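Local coordinates for protein major extracellular endoglucanase (Xanthomonas campestris pv. campestris, PDB 4TUF) that catalyses the endohydrolysis of (1->4)-beta-D-glucosidic linkages in cellulose, lichenin and cereal beta-D-glucans, here represented by its family 5 catalytic TIM-barrel domain, at residues P202-N207 with P218-P223; E98-G103 with K144-V149; T29-M34 with M71-D76. One frame throughout, in Å; residues are numbered along the deposited sequence.

Interaction 1: residues P202-N207 with P218-P223; sequences PVCSTN and PLACTP
P218 O accepts two backbone hydrogen bonds, from C221 N at 3.1 Å and from T222 N at 3.0 Å; the two bonds close a tight turn at P218-T222, and C221 within it is disulfide-bonded to C204. The bridge ties together two parts of the long connection between strands 192-195 and 231-238 of the TIM barrel; the ten residues between the two segments hold no helix or strand. C204 SG lies anti to its backbone N (chi1 -171°), while C221 SG lies beside its own, and the sulfurs C204 SG and C221 SG join at 2.0 Å with chi3 of 91°, close to the perpendicular usual for a disulfide. A220 CB flanks the bridge, 4.2 Å from C204 SG.

The P218 ring packs against the backbone of the first segment: its CG sits 3.7 Å from C204 O, and its CA makes a CA-H...O contact of 3.4 Å with the same oxygen. No hydrogen bond crosses between 202-207 and 218-223; P218 N, 3.3 Å from C204 O, has no hydrogen to give. W164 supports the second segment, touching P218 and donating through NE1 to T222 O. In the first segment, S205 is fixed by its hydroxyl: N215 ND2 is hydrogen-bonded to OG, and S205 OG itself donates to N207 OD1 at 2.7 Å, 25° from the carbonyl plane.

Interaction 2: residues E98-G103 with K144-V149; sequences EFNARG and KNVPYV
N100 and Y148 are the closest backbone pair, CA to CA 5.3 Å, where the last turn of helix 88-102, ended by a Schellman motif at G103, meets the type I beta turn V146-V149. The turn is closed by V149 N donating to V146 O at 2.9 Å.

N100 spans the gap with its side chain. CG is anti to the backbone N (chi1 -177°), and N100 OD1 accepts from Y148 N at 3.0 Å, with 159° at the hydrogen; the donor lies nearly along the C=O axis. This is the one hydrogen bond between the segments, and it takes up a backbone N-H inside the turn. Carbon atoms gather round N100 OD1: V146 CG1 at 3.3 Å and P147 CD at 3.2 Å, the proline ring crossing the asparagine side chain at about a right angle. OD1 also lies at the edge of the Y148 ring, in its plane, near CD2. One face of that ring receives G103: its CA stands over the centre, 3.7 Å from the centroid and 11° off the normal, a CH-pi contact. N100 O approaches the ring obliquely.

Y148 meets the ring of Y105 and shares backbone hydrogen bonding with V106, while V146 rests on I96. Helix 88-102 leads into strand 105-110, and the turn leads into the neighbouring parallel strand 149-153, so this is a contact between adjacent alpha-beta connections at the N-terminal end of a TIM barrel's strands.

Interaction 3: residues T29-M34 with M71-D76; sequences TGNHVM and MPASID
The imidazole of H32 carries T29 O and G30 C over one face, both offset toward the rim and T29 O 3.2 Å above the plane, while M71 O approaches the ring obliquely, 3.7 Å from H32 ND1. The other flat group, the N31 amide, lies against 73-74: N31 OD1 faces A73 CB at 3.9 Å, and ND2 stands close to S74 OG at an angle too poor for a hydrogen bond. The bond that does join the segments is between backbones: A73 N donates to N31 O at 3.0 Å; P72 CA adds a CA-H...O contact to N31 O at 3.2 Å.

V33 supplies the apolar part. V33 CG1 sits between the backbone N and the carbonyl carbon (chi1 64°), 3.5 Å from A73 O, and V33 CG2 meets I75 CD1 at 3.9 Å. I91 of helix 88-102 touches V33, P72 and I75.

T29 starts both a type I turn, through H32 N to T29 O, and an ST turn, through N31 N to T29 OG1. The contact thus joins the beta-to-alpha loops after strands 16-23 and 56-61, neighbouring loops at the C-terminal end of the TIM-barrel strands.

In the fold
Interactions 2 and 3 both involve helix 88-102: interaction 2 uses its C-terminal turn, whereas interaction 3 packs on I91 near the start of that helix, and its 71-76 segment lies in the loop leading into it. Their centres are about 22 Å apart and their nearest atoms about 6 Å. Interaction 1 lies on the opposite side of the chain's centre, about 36 and 40 Å from interactions 2 and 3, centre to centre. Interactions 1 and 2 are surface contacts; interaction 3 is partly buried. Chemistry follows place: the tie within a single connection is covalent, while the joins between different connections of the barrel are non-covalent.

Interaction 1: residues P202-N207 with P218-P223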
# COMPACT_ATOMS: atom_id res chain seq x y z
N PRO A 202 3.94 21.21 10.57
CA PRO A 202 4.37 22.41 11.31
C PRO A 202 5.22 22.13 12.56
O PRO A 202 5.83 23.08 13.06
CB PRO A 202 3.05 23.08 11.69
CG PRO A 202 2.00 22.05 11.52
CD PRO A 202 2.48 21.10 10.46
N VAL A 203 5.26 20.90 13.06
CA VAL A 203 6.15 20.56 14.17
C VAL A 203 6.86 19.23 13.96
O VAL A 203 6.36 18.35 13.27
CB VAL A 203 5.40 20.46 15.54
CG1 VAL A 203 4.84 21.81 15.96
CG2 VAL A 203 4.32 19.39 15.50
N CYS A 204 8.03 19.10 14.58
CA CYS A 204 8.78 17.85 14.63
C CYS A 204 8.97 17.23 13.26
O CYS A 204 8.66 16.06 13.04
CB CYS A 204 8.09 16.86 15.57
SG CYS A 204 9.01 15.35 15.94
N SER A 205 9.47 18.04 12.33
CA SER A 205 9.71 17.58 10.97
C SER A 205 10.62 18.54 10.22
O SER A 205 10.40 19.74 10.26
CB SER A 205 8.39 17.42 10.21
OG SER A 205 8.61 17.20 8.83
N THR A 206 11.65 18.01 9.57
CA THR A 206 12.38 18.80 8.58
C THR A 206 11.65 18.66 7.25
O THR A 206 11.58 17.56 6.68
CB THR A 206 13.84 18.36 8.43
OG1 THR A 206 14.54 18.59 9.66
CG2 THR A 206 14.52 19.15 7.32
N ASN A 207 11.10 19.76 6.77
CA ASN A 207 10.18 19.73 5.63
C ASN A 207 10.85 19.86 4.26
O ASN A 207 12.05 20.09 4.16
CB ASN A 207 9.14 20.83 5.79
CG ASN A 207 8.19 20.58 6.94
OD1 ASN A 207 8.00 19.43 7.36
ND2 ASN A 207 7.58 21.64 7.45
N PRO A 218 7.09 13.21 12.51
CA PRO A 218 6.39 13.64 13.73
C PRO A 218 6.06 12.52 14.73
O PRO A 218 5.67 12.82 15.86
CB PRO A 218 5.09 14.26 13.19
CG PRO A 218 5.42 14.67 11.80
CD PRO A 218 6.33 13.59 11.30
N LEU A 219 6.24 11.27 14.33
CA LEU A 219 6.04 10.14 15.23
C LEU A 219 7.03 10.15 16.40
O LEU A 219 6.80 9.55 17.45
CB LEU A 219 6.15 8.82 14.46
CG LEU A 219 6.01 7.51 15.22
CD1 LEU A 219 4.67 7.45 15.94
CD2 LEU A 219 6.17 6.33 14.27
N ALA A 220 8.15 10.85 16.21
CA ALA A 220 9.15 10.95 17.26
C ALA A 220 8.68 11.83 18.41
O ALA A 220 9.10 11.66 19.56
CB ALA A 220 10.46 11.47 16.69
N CYS A 221 7.79 12.78 18.11
CA CYS A 221 7.27 13.70 19.11
C CYS A 221 5.93 13.23 19.65
O CYS A 221 5.58 13.52 20.79
CB CYS A 221 7.11 15.11 18.52
SG CYS A 221 8.63 15.83 17.88
N THR A 222 5.19 12.51 18.81
CA THR A 222 3.82 12.14 19.12
C THR A 222 3.55 10.68 18.79
O THR A 222 3.16 10.36 17.67
CB THR A 222 2.81 13.03 18.36
OG1 THR A 222 3.19 14.41 18.47
CG2 THR A 222 1.41 12.85 18.92
N PRO A 223 3.77 9.80 19.76
CA PRO A 223 3.50 8.37 19.61
C PRO A 223 2.04 8.09 19.25
O PRO A 223 1.15 8.84 19.63
CB PRO A 223 3.82 7.80 20.99
CG PRO A 223 4.73 8.79 21.61
CD PRO A 223 4.29 10.12 21.10

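Interaction 2: residues E98-G103 with K144-V149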
# COMPACT_ATOMS: atom_id res chain seq x y z
N GLU A 98 -9.81 -16.04 -3.53
CA GLU A 98 -8.84 -16.72 -4.39
C GLU A 98 -7.42 -16.57 -3.86
O GLU A 98 -6.67 -17.54 -3.80
CB GLU A 98 -8.91 -16.18 -5.82
CG GLU A 98 -7.82 -16.71 -6.74
CD GLU A 98 -7.94 -18.20 -7.01
OE1 GLU A 98 -9.01 -18.78 -6.71
OE2 GLU A 98 -6.96 -18.79 -7.52
N PHE A 99 -7.06 -15.34 -3.48
CA PHE A 99 -5.79 -15.09 -2.79
C PHE A 99 -5.66 -15.99 -1.57
O PHE A 99 -4.60 -16.55 -1.30
CB PHE A 99 -5.68 -13.63 -2.37
CG PHE A 99 -5.40 -12.68 -3.50
CD1 PHE A 99 -4.38 -12.95 -4.41
CD2 PHE A 99 -6.16 -11.53 -3.67
CE1 PHE A 99 -4.12 -12.08 -5.45
CE2 PHE A 99 -5.90 -10.66 -4.71
CZ PHE A 99 -4.89 -10.93 -5.60
N ASN A 100 -6.76 -16.11 -0.83
CA ASN A 100 -6.78 -16.89 0.40
C ASN A 100 -6.54 -18.37 0.14
O ASN A 100 -5.80 -19.02 0.87
CB ASN A 100 -8.11 -16.69 1.12
CG ASN A 100 -8.18 -17.43 2.44
OD1 ASN A 100 -7.61 -16.99 3.44
ND2 ASN A 100 -8.88 -18.56 2.45
N ALA A 101 -7.17 -18.89 -0.91
CA ALA A 101 -7.04 -20.31 -1.27
C ALA A 101 -5.64 -20.63 -1.77
O ALA A 101 -5.17 -21.76 -1.63
CB ALA A 101 -8.07 -20.69 -2.31
N ARG A 102 -4.97 -19.64 -2.35
CA ARG A 102 -3.61 -19.84 -2.86
C ARG A 102 -2.55 -19.58 -1.79
O ARG A 102 -1.37 -19.86 -2.00
CB ARG A 102 -3.36 -18.94 -4.07
CG ARG A 102 -4.23 -19.27 -5.26
CD ARG A 102 -3.54 -18.87 -6.54
NE ARG A 102 -2.34 -19.66 -6.76
CZ ARG A 102 -2.32 -20.81 -7.42
NH1 ARG A 102 -3.45 -21.30 -7.92
NH2 ARG A 102 -1.19 -21.48 -7.57
N GLY A 103 -2.97 -19.04 -0.66
CA GLY A 103 -2.07 -18.79 0.45
C GLY A 103 -1.32 -17.49 0.27
O GLY A 103 -0.16 -17.37 0.65
N LYS A 144 -13.03 -10.71 8.26
CA LYS A 144 -12.28 -11.03 9.47
C LYS A 144 -12.03 -12.53 9.65
O LYS A 144 -11.18 -12.92 10.45
CB LYS A 144 -13.01 -10.50 10.71
CG LYS A 144 -14.23 -11.30 11.13
CD LYS A 144 -14.92 -10.63 12.32
CE LYS A 144 -16.30 -11.23 12.55
NZ LYS A 144 -17.09 -11.32 11.29
N ASN A 145 -12.76 -13.36 8.91
CA ASN A 145 -12.61 -14.81 9.03
C ASN A 145 -11.82 -15.40 7.87
O ASN A 145 -11.62 -16.61 7.82
CB ASN A 145 -13.99 -15.48 9.11
CG ASN A 145 -14.69 -15.21 10.43
OD1 ASN A 145 -14.08 -15.26 11.50
ND2 ASN A 145 -15.99 -14.91 10.36
N VAL A 146 -11.39 -14.54 6.95
CA VAL A 146 -10.53 -14.96 5.85
C VAL A 146 -9.07 -14.94 6.31
O VAL A 146 -8.46 -13.87 6.37
CB VAL A 146 -10.71 -14.05 4.61
CG1 VAL A 146 -9.86 -14.54 3.46
CG2 VAL A 146 -12.17 -13.99 4.20
N PRO A 147 -8.51 -16.12 6.62
CA PRO A 147 -7.24 -16.26 7.34
C PRO A 147 -6.08 -15.47 6.75
O PRO A 147 -5.29 -14.93 7.51
CB PRO A 147 -6.95 -17.76 7.26
CG PRO A 147 -8.27 -18.38 7.09
CD PRO A 147 -9.06 -17.43 6.24
N TYR A 148 -5.99 -15.40 5.42
CA TYR A 148 -4.83 -14.77 4.79
C TYR A 148 -5.01 -13.27 4.55
O TYR A 148 -4.13 -12.62 3.98
CB TYR A 148 -4.50 -15.47 3.47
CG TYR A 148 -3.65 -16.70 3.68
CD1 TYR A 148 -2.28 -16.59 3.85
CD2 TYR A 148 -4.22 -17.97 3.75
CE1 TYR A 148 -1.49 -17.70 4.07
CE2 TYR A 148 -3.44 -19.09 3.96
CZ TYR A 148 -2.08 -18.95 4.12
OH TYR A 148 -1.30 -20.06 4.33
N VAL A 149 -6.13 -12.71 5.00
CA VAL A 149 -6.28 -11.27 4.98
C VAL A 149 -5.53 -10.69 6.18
O VAL A 149 -5.86 -10.97 7.34
CB VAL A 149 -7.73 -10.83 4.99
CG1 VAL A 149 -7.82 -9.31 5.11
CG2 VAL A 149 -8.41 -11.29 3.73

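Interaction 3: residues T29-M34 with M71-D76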
# COMPACT_ATOMS: atom_id res chain seq x y z
N THR A 29 -11.25 2.37 -8.49
CA THR A 29 -11.48 3.22 -9.66
C THR A 29 -12.92 3.15 -10.15
O THR A 29 -13.75 2.42 -9.60
CB THR A 29 -10.56 2.84 -10.82
OG1 THR A 29 -11.05 1.64 -11.44
CG2 THR A 29 -9.14 2.62 -10.32
N GLY A 30 -13.20 3.90 -11.21
CA GLY A 30 -14.53 3.96 -11.78
C GLY A 30 -15.04 2.62 -12.28
O GLY A 30 -16.24 2.44 -12.41
N ASN A 31 -14.12 1.70 -12.54
CA ASN A 31 -14.47 0.36 -13.01
C ASN A 31 -14.92 -0.58 -11.89
O ASN A 31 -15.65 -1.54 -12.13
CB ASN A 31 -13.29 -0.27 -13.74
CG ASN A 31 -12.95 0.45 -15.03
OD1 ASN A 31 -13.77 1.18 -15.58
ND2 ASN A 31 -11.73 0.23 -15.52
N HIS A 32 -14.46 -0.29 -10.67
CA HIS A 32 -14.79 -1.09 -9.48
C HIS A 32 -14.47 -2.57 -9.66
O HIS A 32 -15.27 -3.44 -9.30
CB HIS A 32 -16.27 -0.91 -9.13
CG HIS A 32 -16.71 0.52 -9.06
ND1 HIS A 32 -17.51 1.10 -10.02
CD2 HIS A 32 -16.45 1.49 -8.15
CE1 HIS A 32 -17.73 2.36 -9.71
NE2 HIS A 32 -17.10 2.62 -8.58
N VAL A 33 -13.29 -2.86 -10.20
CA VAL A 33 -12.82 -4.23 -10.35
C VAL A 33 -11.33 -4.16 -10.66
O VAL A 33 -10.88 -3.18 -11.26
CB VAL A 33 -13.58 -5.00 -11.47
CG1 VAL A 33 -13.35 -4.35 -12.84
CG2 VAL A 33 -13.21 -6.48 -11.50
N MET A 34 -10.55 -5.16 -10.25
CA MET A 34 -9.12 -5.16 -10.56
C MET A 34 -8.91 -5.06 -12.07
O MET A 34 -9.68 -5.62 -12.84
CB MET A 34 -8.43 -6.41 -10.00
CG MET A 34 -8.82 -7.70 -10.67
SD MET A 34 -7.93 -9.14 -10.03
CE MET A 34 -6.28 -8.79 -10.61
N MET A 71 -22.08 -1.87 -10.00
CA MET A 71 -21.70 -2.80 -11.05
C MET A 71 -20.29 -2.50 -11.56
O MET A 71 -19.86 -1.35 -11.57
CB MET A 71 -22.70 -2.75 -12.20
CG MET A 71 -24.09 -3.28 -11.84
SD MET A 71 -24.10 -5.02 -11.36
CE MET A 71 -23.58 -5.81 -12.88
N PRO A 72 -19.56 -3.54 -11.96
CA PRO A 72 -18.22 -3.35 -12.53
C PRO A 72 -18.26 -2.95 -14.00
O PRO A 72 -19.31 -3.02 -14.64
CB PRO A 72 -17.58 -4.73 -12.37
CG PRO A 72 -18.73 -5.67 -12.46
CD PRO A 72 -19.89 -4.97 -11.81
N ALA A 73 -17.12 -2.51 -14.52
CA ALA A 73 -17.00 -2.17 -15.94
C ALA A 73 -15.68 -2.68 -16.49
O ALA A 73 -14.79 -3.07 -15.74
CB ALA A 73 -17.11 -0.67 -16.13
N SER A 74 -15.58 -2.67 -17.82
CA SER A 74 -14.36 -3.05 -18.56
C SER A 74 -14.01 -4.53 -18.47
O SER A 74 -12.93 -4.94 -18.91
CB SER A 74 -13.16 -2.21 -18.09
OG SER A 74 -12.68 -2.66 -16.83
N ILE A 75 -14.90 -5.35 -17.93
CA ILE A 75 -14.62 -6.78 -17.87
C ILE A 75 -15.00 -7.47 -19.17
O ILE A 75 -16.14 -7.36 -19.64
CB ILE A 75 -15.37 -7.47 -16.72
CG1 ILE A 75 -15.04 -6.81 -15.38
CG2 ILE A 75 -15.01 -8.95 -16.67
CD1 ILE A 75 -15.79 -7.40 -14.21
N ASP A 76 -14.03 -8.16 -19.76
CA ASP A 76 -14.25 -9.06 -20.89
C ASP A 76 -14.80 -10.39 -20.37
O ASP A 76 -14.05 -11.23 -19.88
CB ASP A 76 -12.95 -9.28 -21.65
CG ASP A 76 -13.13 -10.07 -22.94
OD1 ASP A 76 -14.10 -10.85 -23.07
OD2 ASP A 76 -12.28 -9.90 -23.84